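Local coordinates for protein benzoate transport porin BenP (Acinetobacter baumannii AB307-0294, PDB 5DL8) that probably acts as a porin of the OprD family, a beta-barrel that lets small solutes such as benzoate cross the outer membrane, at residues Asn221-Glu234 / Ser246-Phe260. Numbering follows the deposited sequence.
Sequences NLEDLYNKHYVGLE and SKFKYFNAKDDGNTF
Tyr230 and Phe251 pack against each other on the tight face of an antiparallel beta hairpin in the wall of the porin barrel. Strand 226-234 runs beside strand 246-255, paired from Asn227-Lys254 to Leu233-Phe248 by regular backbone hydrogen bonds. Tyr230 CD1 sits over one face of the Phe251 ring, near its rim, 3.4 Å from Phe251 CZ. The two ring planes are tilted by 45°. Lys228 NZ passes obliquely by this ring, 3.4 Å from Phe251 CD2; its hydrogen bond goes to Tyr293 OH. Lys249 bends at its last torsion (chi4 -82°), which brings NZ to the edge of the Tyr230 ring, where it donates to OH at 2.9 Å. The backbone N of Gly232 lies 3.6 Å above one face of the Tyr230 ring, offset toward its rim.

The other face is looser. His229, Val231, Leu233, Phe248, Tyr250 and Asn252 line it, and a detergent molecule touches Leu233 and Phe248. A water bridges Asn227 O and Asn252 OD1.

Asp256, just past strand 246-255, grips the turn 223-225, which ends in a classic beta bulge where Leu225 and Tyr226 both face Leu222. Its OD2 accepts a hydrogen bond from Asp224 N through the anti lone pair, at 3.0 Å. Asn227 ND2 donates to Asp256 OD1 at 3.1 Å, 33° out of the carboxylate plane, while Asn227 OD1 accepts a bond from Asn221 ND2 at 2.7 Å.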
loop_
_atom_site.group_PDB
_atom_site.type_symbol
_atom_site.label_atom_id
_atom_site.label_comp_id
_atom_site.label_asym_id
_atom_site.label_seq_id
_atom_site.Cartn_x
_atom_site.Cartn_y
_atom_site.Cartn_z
ATOM N N ASN A 221 9.842 4.288 14.373
ATOM C CA ASN A 221 10.211 5.592 14.981
ATOM C C ASN A 221 10.406 6.516 13.787
ATOM O O ASN A 221 11.432 6.476 13.086
ATOM C CB ASN A 221 11.452 5.472 15.935
ATOM C CG ASN A 221 12.133 6.796 16.219
ATOM O OD1 ASN A 221 13.297 6.890 16.070
ATOM N ND2 ASN A 221 11.429 7.791 16.568
ATOM N N LEU A 222 9.384 7.310 13.515
ATOM C CA LEU A 222 9.497 8.259 12.433
ATOM C C LEU A 222 10.092 9.562 12.999
ATOM O O LEU A 222 9.390 10.284 13.555
ATOM C CB LEU A 222 8.081 8.387 11.727
ATOM C CG LEU A 222 7.975 9.156 10.439
ATOM C CD1 LEU A 222 8.911 8.741 9.324
ATOM C CD2 LEU A 222 6.531 9.119 9.996
ATOM N N GLU A 223 11.391 9.757 12.940
ATOM C CA GLU A 223 12.026 10.819 13.753
ATOM C C GLU A 223 11.369 12.183 13.637
ATOM O O GLU A 223 11.113 12.622 12.505
ATOM C CB GLU A 223 13.500 10.944 13.457
ATOM C CG GLU A 223 14.341 9.726 13.825
ATOM C CD GLU A 223 15.810 9.888 13.475
ATOM O OE1 GLU A 223 16.256 11.026 13.205
ATOM O OE2 GLU A 223 16.531 8.876 13.418
ATOM N N ASP A 224 11.039 12.824 14.772
ATOM C CA ASP A 224 10.495 14.249 14.907
ATOM C C ASP A 224 9.039 14.369 14.481
ATOM O O ASP A 224 8.461 15.441 14.498
ATOM C CB ASP A 224 11.277 15.306 14.058
ATOM C CG ASP A 224 12.820 15.011 13.924
ATOM O OD1 ASP A 224 13.398 15.144 15.017
ATOM O OD2 ASP A 224 13.395 14.664 12.739
ATOM N N LEU A 225 8.437 13.262 14.013
ATOM C CA LEU A 225 6.998 13.244 13.686
ATOM C C LEU A 225 6.192 12.402 14.748
ATOM O O LEU A 225 5.487 12.965 15.592
ATOM C CB LEU A 225 6.786 12.790 12.215
ATOM C CG LEU A 225 7.708 13.456 11.166
ATOM C CD1 LEU A 225 7.398 13.005 9.727
ATOM C CD2 LEU A 225 7.485 14.946 11.247
ATOM N N TYR A 226 6.324 11.081 14.737
ATOM C CA TYR A 226 5.538 10.200 15.613
ATOM C C TYR A 226 6.134 8.776 15.640
ATOM O O TYR A 226 6.918 8.337 14.759
ATOM C CB TYR A 226 4.038 10.227 15.249
ATOM C CG TYR A 226 3.668 9.720 13.822
ATOM C CD1 TYR A 226 3.420 8.369 13.571
ATOM C CD2 TYR A 226 3.469 10.621 12.756
ATOM C CE1 TYR A 226 3.101 7.902 12.254
ATOM C CE2 TYR A 226 3.136 10.210 11.496
ATOM C CZ TYR A 226 2.976 8.873 11.225
ATOM O OH TYR A 226 2.604 8.481 9.959
ATOM N N ASN A 227 5.775 8.100 16.690
ATOM C CA ASN A 227 6.137 6.687 16.931
ATOM C C ASN A 227 4.946 5.800 16.836
ATOM O O ASN A 227 3.874 6.129 17.289
ATOM C CB ASN A 227 6.803 6.607 18.304
ATOM C CG ASN A 227 8.114 7.405 18.326
ATOM O OD1 ASN A 227 8.844 7.457 17.325
ATOM N ND2 ASN A 227 8.366 8.104 19.418
ATOM N N LYS A 228 5.088 4.694 16.171
ATOM C CA LYS A 228 3.934 3.838 15.879
ATOM C C LYS A 228 4.189 2.396 16.290
ATOM O O LYS A 228 5.225 1.818 15.979
ATOM C CB LYS A 228 3.617 3.949 14.427
ATOM C CG LYS A 228 2.531 3.041 13.856
ATOM C CD LYS A 228 2.723 3.136 12.349
ATOM C CE LYS A 228 1.651 2.504 11.431
ATOM N NZ LYS A 228 0.356 3.253 11.292
ATOM N N HIS A 229 3.233 1.850 17.028
ATOM C CA HIS A 229 3.174 0.375 17.357
ATOM C C HIS A 229 1.987 -0.286 16.601
ATOM O O HIS A 229 0.871 0.268 16.530
ATOM C CB HIS A 229 3.005 0.096 18.875
ATOM C CG HIS A 229 4.107 0.613 19.718
ATOM N ND1 HIS A 229 5.063 -0.213 20.298
ATOM C CD2 HIS A 229 4.387 1.866 20.147
ATOM C CE1 HIS A 229 5.923 0.526 20.979
ATOM N NE2 HIS A 229 5.533 1.783 20.920
ATOM N N TYR A 230 2.243 -1.488 16.111
ATOM C CA TYR A 230 1.255 -2.311 15.498
ATOM C C TYR A 230 1.383 -3.755 15.998
ATOM O O TYR A 230 2.466 -4.334 16.017
ATOM C CB TYR A 230 1.523 -2.266 13.952
ATOM C CG TYR A 230 0.779 -3.374 13.187
ATOM C CD1 TYR A 230 -0.550 -3.248 12.966
ATOM C CD2 TYR A 230 1.393 -4.505 12.744
ATOM C CE1 TYR A 230 -1.306 -4.194 12.299
ATOM C CE2 TYR A 230 0.676 -5.529 12.050
ATOM C CZ TYR A 230 -0.692 -5.299 11.771
ATOM O OH TYR A 230 -1.558 -6.146 11.129
ATOM N N VAL A 231 0.260 -4.335 16.371
ATOM C CA VAL A 231 0.123 -5.786 16.616
ATOM C C VAL A 231 -0.977 -6.307 15.725
ATOM O O VAL A 231 -2.178 -5.830 15.740
ATOM C CB VAL A 231 -0.225 -6.156 18.076
ATOM C CG1 VAL A 231 -0.171 -7.673 18.287
ATOM C CG2 VAL A 231 0.829 -5.667 19.000
ATOM N N GLY A 232 -0.610 -7.315 14.977
ATOM C CA GLY A 232 -1.593 -7.972 14.040
ATOM C C GLY A 232 -1.643 -9.451 14.444
ATOM O O GLY A 232 -0.617 -10.012 14.646
ATOM N N LEU A 233 -2.813 -10.038 14.670
ATOM C CA LEU A 233 -2.981 -11.531 14.782
ATOM C C LEU A 233 -3.969 -12.055 13.748
ATOM O O LEU A 233 -5.070 -11.484 13.539
ATOM C CB LEU A 233 -3.541 -11.927 16.124
ATOM C CG LEU A 233 -2.609 -11.544 17.302
ATOM C CD1 LEU A 233 -3.412 -11.665 18.602
ATOM C CD2 LEU A 233 -1.360 -12.358 17.505
ATOM N N GLU A 234 -3.576 -13.134 13.073
ATOM C CA GLU A 234 -4.396 -13.696 12.007
ATOM C C GLU A 234 -4.620 -15.164 12.213
ATOM O O GLU A 234 -3.685 -15.978 12.332
ATOM C CB GLU A 234 -3.758 -13.376 10.628
ATOM C CG GLU A 234 -4.571 -13.924 9.442
ATOM C CD GLU A 234 -3.976 -13.633 8.051
ATOM O OE1 GLU A 234 -3.032 -12.841 7.908
ATOM O OE2 GLU A 234 -4.531 -14.151 7.031
ATOM N N SER A 246 -9.797 -14.796 10.330
ATOM C CA SER A 246 -10.007 -13.814 11.412
ATOM C C SER A 246 -8.754 -13.021 11.670
ATOM O O SER A 246 -7.684 -13.608 12.046
ATOM C CB SER A 246 -10.295 -14.516 12.726
ATOM O OG SER A 246 -11.356 -15.410 12.413
ATOM N N LYS A 247 -8.924 -11.724 11.583
ATOM C CA LYS A 247 -7.864 -10.857 11.860
ATOM C C LYS A 247 -8.181 -9.857 12.958
ATOM O O LYS A 247 -9.265 -9.281 12.928
ATOM C CB LYS A 247 -7.564 -10.042 10.646
ATOM C CG LYS A 247 -6.893 -10.806 9.606
ATOM C CD LYS A 247 -6.499 -9.863 8.456
ATOM C CE LYS A 247 -6.394 -10.569 7.092
ATOM N NZ LYS A 247 -5.870 -9.634 6.055
ATOM N N PHE A 248 -7.204 -9.625 13.862
ATOM C CA PHE A 248 -7.295 -8.546 14.831
ATOM C C PHE A 248 -6.144 -7.682 14.640
ATOM O O PHE A 248 -5.056 -8.182 14.694
ATOM C CB PHE A 248 -7.252 -9.105 16.241
ATOM C CG PHE A 248 -7.158 -8.072 17.351
ATOM C CD1 PHE A 248 -8.281 -7.399 17.800
ATOM C CD2 PHE A 248 -5.939 -7.867 18.036
ATOM C CE1 PHE A 248 -8.158 -6.427 18.857
ATOM C CE2 PHE A 248 -5.809 -6.921 19.128
ATOM C CZ PHE A 248 -6.929 -6.216 19.553
ATOM N N LYS A 249 -6.381 -6.392 14.522
ATOM C CA LYS A 249 -5.341 -5.456 14.318
ATOM C C LYS A 249 -5.369 -4.302 15.337
ATOM O O LYS A 249 -6.414 -3.684 15.559
ATOM C CB LYS A 249 -5.461 -4.880 12.893
ATOM C CG LYS A 249 -5.334 -6.042 11.887
ATOM C CD LYS A 249 -5.631 -5.696 10.471
ATOM C CE LYS A 249 -5.091 -6.636 9.464
ATOM N NZ LYS A 249 -3.700 -6.367 9.170
ATOM N N TYR A 250 -4.199 -3.960 15.895
ATOM C CA TYR A 250 -4.073 -2.833 16.856
ATOM C C TYR A 250 -2.945 -1.925 16.448
ATOM O O TYR A 250 -1.792 -2.345 16.278
ATOM C CB TYR A 250 -3.890 -3.300 18.282
ATOM C CG TYR A 250 -3.616 -2.161 19.291
ATOM C CD1 TYR A 250 -4.638 -1.438 19.817
ATOM C CD2 TYR A 250 -2.338 -1.850 19.717
ATOM C CE1 TYR A 250 -4.414 -0.400 20.745
ATOM C CE2 TYR A 250 -2.102 -0.902 20.651
ATOM C CZ TYR A 250 -3.158 -0.146 21.136
ATOM O OH TYR A 250 -2.948 0.900 22.009
ATOM N N PHE A 251 -3.311 -0.690 16.232
ATOM C CA PHE A 251 -2.327 0.388 15.997
ATOM C C PHE A 251 -2.322 1.426 17.166
ATOM O O PHE A 251 -3.399 1.903 17.616
ATOM C CB PHE A 251 -2.585 1.188 14.664
ATOM C CG PHE A 251 -2.405 0.428 13.387
ATOM C CD1 PHE A 251 -3.395 -0.337 12.889
ATOM C CD2 PHE A 251 -1.292 0.578 12.656
ATOM C CE1 PHE A 251 -3.236 -1.053 11.704
ATOM C CE2 PHE A 251 -1.091 -0.080 11.472
ATOM C CZ PHE A 251 -2.054 -0.904 10.972
ATOM N N ASN A 252 -1.135 1.901 17.482
ATOM C CA ASN A 252 -1.000 3.024 18.429
ATOM C C ASN A 252 -0.035 4.018 17.824
ATOM O O ASN A 252 1.074 3.640 17.576
ATOM C CB ASN A 252 -0.391 2.534 19.737
ATOM C CG ASN A 252 -0.506 3.533 20.934
ATOM O OD1 ASN A 252 0.220 4.557 21.040
ATOM N ND2 ASN A 252 -1.352 3.188 21.871
ATOM N N ALA A 253 -0.480 5.268 17.700
ATOM C CA ALA A 253 0.326 6.438 17.183
ATOM C C ALA A 253 0.395 7.641 18.211
ATOM O O ALA A 253 -0.599 8.193 18.652
ATOM C CB ALA A 253 -0.248 6.928 15.863
ATOM N N LYS A 254 1.603 8.058 18.473
ATOM C CA LYS A 254 1.868 9.106 19.386
ATOM C C LYS A 254 2.992 10.003 18.964
ATOM O O LYS A 254 4.041 9.515 18.549
ATOM C CB LYS A 254 2.255 8.446 20.726
ATOM C CG LYS A 254 1.956 9.293 21.882
ATOM C CD LYS A 254 0.466 9.150 22.230
ATOM C CE LYS A 254 0.102 10.121 23.409
ATOM N NZ LYS A 254 0.077 11.629 23.101
ATOM N N ASP A 255 2.881 11.322 19.145
ATOM C CA ASP A 255 3.980 12.164 18.507
ATOM C C ASP A 255 5.403 11.978 19.121
ATOM O O ASP A 255 5.464 11.688 20.277
ATOM C CB ASP A 255 3.592 13.635 18.351
ATOM C CG ASP A 255 3.461 14.250 19.570
ATOM O OD1 ASP A 255 3.438 13.483 20.582
ATOM O OD2 ASP A 255 3.443 15.445 19.593
ATOM N N ASP A 256 6.489 12.099 18.302
ATOM C CA ASP A 256 7.907 11.792 18.695
ATOM C C ASP A 256 8.514 13.099 19.113
ATOM O O ASP A 256 8.749 14.004 18.250
ATOM C CB ASP A 256 8.817 11.170 17.609
ATOM C CG ASP A 256 10.298 10.944 18.098
ATOM O OD1 ASP A 256 10.539 10.317 19.139
ATOM O OD2 ASP A 256 11.263 11.367 17.426
ATOM N N GLY A 257 8.763 13.144 20.426
ATOM C CA GLY A 257 8.818 14.361 21.185
ATOM C C GLY A 257 7.438 15.023 21.245
ATOM O O GLY A 257 6.504 14.476 21.865
ATOM N N ASN A 258 7.381 16.201 20.587
ATOM C CA ASN A 258 6.236 17.122 20.496
ATOM C C ASN A 258 5.958 17.579 18.993
ATOM O O ASN A 258 5.922 16.677 18.048
ATOM C CB ASN A 258 6.436 18.278 21.488
ATOM C CG ASN A 258 5.446 18.249 22.666
ATOM O OD1 ASN A 258 4.969 19.296 23.095
ATOM N ND2 ASN A 258 5.186 17.068 23.234
ATOM N N THR A 259 5.791 18.903 18.761
ATOM C CA THR A 259 5.158 19.477 17.536
ATOM C C THR A 259 3.642 19.123 17.225
ATOM O O THR A 259 2.859 20.052 17.149
ATOM C CB THR A 259 6.035 19.275 16.249
ATOM O OG1 THR A 259 7.162 20.137 16.249
ATOM C CG2 THR A 259 5.285 19.640 15.016
ATOM N N PHE A 260 3.227 17.858 17.037
ATOM C CA PHE A 260 1.867 17.577 16.550
ATOM C C PHE A 260 0.756 17.188 17.530
ATOM O O PHE A 260 -0.454 17.239 17.218
ATOM C CB PHE A 260 1.897 16.584 15.351
ATOM C CG PHE A 260 2.751 17.044 14.205
ATOM C CD1 PHE A 260 2.305 18.069 13.318
ATOM C CD2 PHE A 260 4.021 16.514 14.022
ATOM C CE1 PHE A 260 3.093 18.505 12.242
ATOM C CE2 PHE A 260 4.846 16.968 12.975
ATOM C CZ PHE A 260 4.381 17.960 12.070
HETATM O O HOH W 1 2.945 5.070 19.852
#